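Local coordinates for protein lipolytic enzyme (Clostridium thermocellum, PDB 2VPT) that is the catalytic domain of a cellulosomal family 3 carbohydrate esterase of the GDSL-like hydrolase family, which removes acetyl groups from xylan, at the interface of chains A and B. Sequence-based numbering; all coordinates share one arbitrary frame. Chains: chain A/B, Lipolytic enzyme.

The interface of chains A and B. Residues chain A 47-50; chain B 47-50.
Part of the two-fold interface between the two copies of the esterase domain is formed by the short strand 48-49 of each chain. The strands run antiparallel about a two-fold axis, and A:Arg49 pairs with B:Arg49 as a beta bridge. The dimer may be a product of crystal packing. In this part of the interface the backbone carries the direct polar contact. The amide N of A:Arg49 donates to the carbonyl O of B:Arg49 at 3.0 Å. The bond is nearly straight, 175° at the hydrogen, and it lands on a carbonyl lone pair in the carbonyl plane. The symmetry-related bond from B:Arg49 N to A:Arg49 O closes the pair, so both NH and CO of each arginine are used across the axis.

A:Arg49 and B:Arg49 bury the most surface in this patch, about 80 Å² each. CG of A:Arg49 is anti to the backbone N (chi1 -176°). Bends at chi2 and chi3 then carry the chain alongside the partner's B:Ser47. There the aliphatic CG of A:Arg49 packs 3.6 Å from the carbonyl O of B:Ser47. The guanidinium does not bond that oxygen directly. A water sits in plane at its edge, 3.2 Å from NE of A:Arg49, and is also shared by NH2. This water 2 lies 2.8 Å from B:Ser47 O, and so links the arginine to the opposite backbone. Water 1 does the same for B:Arg49 and A:Ser47. The two guanidinium groups are brought near each other, with A:Arg49 NH2 and B:Arg49 NH2 4.3 Å apart. Their like charges may repel, and the water pair beside them may ease this.

On the other side of the strand pair, A:Gln48 bends at chi2 (-82°) and brings its amide oxygen OE1 beside B:Arg49 O and B:Ser50 CA, without a hydrogen bond to either. Across the axis, water 1 and water 2 stand 2.7 Å apart, oxygen to oxygen, joining the two arginine-serine bridges.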
ATOM      1  N   SER A  47      10.689  -3.439   4.073  0.50 12.00           N
ATOM      2  CA  SER A  47       9.729  -3.737   5.132  0.50 11.63           C
ATOM      3  C   SER A  47       8.277  -3.537   4.710  0.50 10.61           C
ATOM      4  O   SER A  47       7.377  -4.147   5.303  0.50 10.88           O
ATOM      5  CB  SER A  47      10.042  -2.984   6.426  0.50 11.95           C
ATOM      6  OG  SER A  47      11.295  -3.412   6.936  0.50 13.39           O
ATOM      7  N   GLN A  48       8.026  -2.729   3.673  1.00  9.25           N
ATOM      8  CA  GLN A  48       6.653  -2.571   3.173  1.00  9.40           C
ATOM      9  C   GLN A  48       6.236  -3.872   2.515  1.00  9.18           C
ATOM     10  O   GLN A  48       7.088  -4.646   2.087  1.00  9.64           O
ATOM     11  CB  GLN A  48       6.573  -1.481   2.116  1.00  9.38           C
ATOM     12  CG  GLN A  48       7.059  -0.100   2.555  1.00  9.77           C
ATOM     13  CD  GLN A  48       6.031   0.658   3.315  1.00 10.14           C
ATOM     14  OE1 GLN A  48       5.735   0.335   4.474  1.00 12.05           O
ATOM     15  NE2 GLN A  48       5.460   1.669   2.678  1.00 11.07           N
ATOM     16  N   ARG A  49       4.937  -4.136   2.442  1.00  9.27           N
ATOM     17  CA  ARG A  49       4.460  -5.310   1.704  0.50 10.77           C
ATOM     18  C   ARG A  49       3.106  -5.002   1.095  1.00  9.30           C
ATOM     19  O   ARG A  49       2.138  -4.701   1.794  1.00  8.90           O
ATOM     20  CB  ARG A  49       4.448  -6.569   2.590  0.50 11.08           C
ATOM     21  CG  ARG A  49       4.055  -7.870   1.868  0.50 14.46           C
ATOM     22  CD  ARG A  49       4.861  -9.157   2.265  0.50 16.36           C
ATOM     23  NE  ARG A  49       5.401  -9.205   3.623  0.50 19.94           N
ATOM     24  CZ  ARG A  49       6.422  -9.968   4.040  0.50 21.51           C
ATOM     25  NH1 ARG A  49       7.088 -10.768   3.214  0.50 23.28           N
ATOM     26  NH2 ARG A  49       6.805  -9.914   5.308  0.50 22.62           N
ATOM     27  N   SER A  50       3.058  -5.054  -0.234  1.00  9.07           N
ATOM     28  CA  SER A  50       1.835  -4.789  -0.964  1.00  9.27           C
ATOM     29  C   SER A  50       1.924  -5.346  -2.366  1.00  8.74           C
ATOM     30  O   SER A  50       3.013  -5.459  -2.928  1.00  9.94           O
ATOM     31  CB  SER A  50       1.539  -3.291  -1.037  1.00  9.60           C
ATOM     32  OG  SER A  50       2.473  -2.569  -1.823  1.00 10.54           O
TER
ATOM     33  N   SER B  47      -0.649  -9.858   6.714  0.50 12.00           N
ATOM     34  CA  SER B  47       0.604  -9.947   5.970  0.50 11.63           C
ATOM     35  C   SER B  47       0.945  -8.676   5.198  0.50 10.61           C
ATOM     36  O   SER B  47       2.124  -8.436   4.905  0.50 10.88           O
ATOM     37  CB  SER B  47       0.652 -11.179   5.064  0.50 11.95           C
ATOM     38  OG  SER B  47       0.610 -12.356   5.855  0.50 13.39           O
ATOM     39  N   GLN B  48      -0.050  -7.834   4.897  1.00  9.25           N
ATOM     40  CA  GLN B  48       0.239  -6.556   4.231  1.00  9.40           C
ATOM     41  C   GLN B  48       0.962  -5.661   5.219  1.00  9.18           C
ATOM     42  O   GLN B  48       0.835  -5.847   6.426  1.00  9.64           O
ATOM     43  CB  GLN B  48      -1.042  -5.844   3.826  1.00  9.38           C
ATOM     44  CG  GLN B  48      -1.974  -6.634   2.909  1.00  9.77           C
ATOM     45  CD  GLN B  48      -1.568  -6.569   1.480  1.00 10.14           C
ATOM     46  OE1 GLN B  48      -0.567  -7.179   1.078  1.00 12.05           O
ATOM     47  NE2 GLN B  48      -2.325  -5.821   0.691  1.00 11.07           N
ATOM     48  N   ARG B  49       1.735  -4.700   4.726  1.00  9.27           N
ATOM     49  CA  ARG B  49       2.357  -3.720   5.621  0.50 10.77           C
ATOM     50  C   ARG B  49       2.475  -2.389   4.902  1.00  9.30           C
ATOM     51  O   ARG B  49       3.128  -2.274   3.864  1.00  8.90           O
ATOM     52  CB  ARG B  49       3.704  -4.228   6.169  0.50 11.08           C
ATOM     53  CG  ARG B  49       4.381  -3.302   7.195  0.50 14.46           C
ATOM     54  CD  ARG B  49       5.078  -4.005   8.413  0.50 16.36           C
ATOM     55  NE  ARG B  49       5.593  -5.355   8.190  0.50 19.94           N
ATOM     56  CZ  ARG B  49       5.841  -6.273   9.136  0.50 21.51           C
ATOM     57  NH1 ARG B  49       5.604  -6.041  10.423  0.50 23.28           N
ATOM     58  NH2 ARG B  49       6.315  -7.462   8.787  0.50 22.62           N
ATOM     59  N   SER B  50       1.803  -1.384   5.458  1.00  9.07           N
ATOM     60  CA  SER B  50       1.819  -0.051   4.890  1.00  9.27           C
ATOM     61  C   SER B  50       1.383   0.966   5.919  1.00  8.74           C
ATOM     62  O   SER B  50       0.619   0.650   6.830  1.00  9.94           O
ATOM     63  CB  SER B  50       0.908   0.050   3.667  1.00  9.60           C
ATOM     64  OG  SER B  50      -0.469  -0.085   3.977  1.00 10.54           O
TER
HETATM   65  O   HOH W   1       6.803  -6.888   5.687  1.00 62.45           O
HETATM   66  O   HOH W   2       4.473  -8.046   6.428  1.00 62.45           O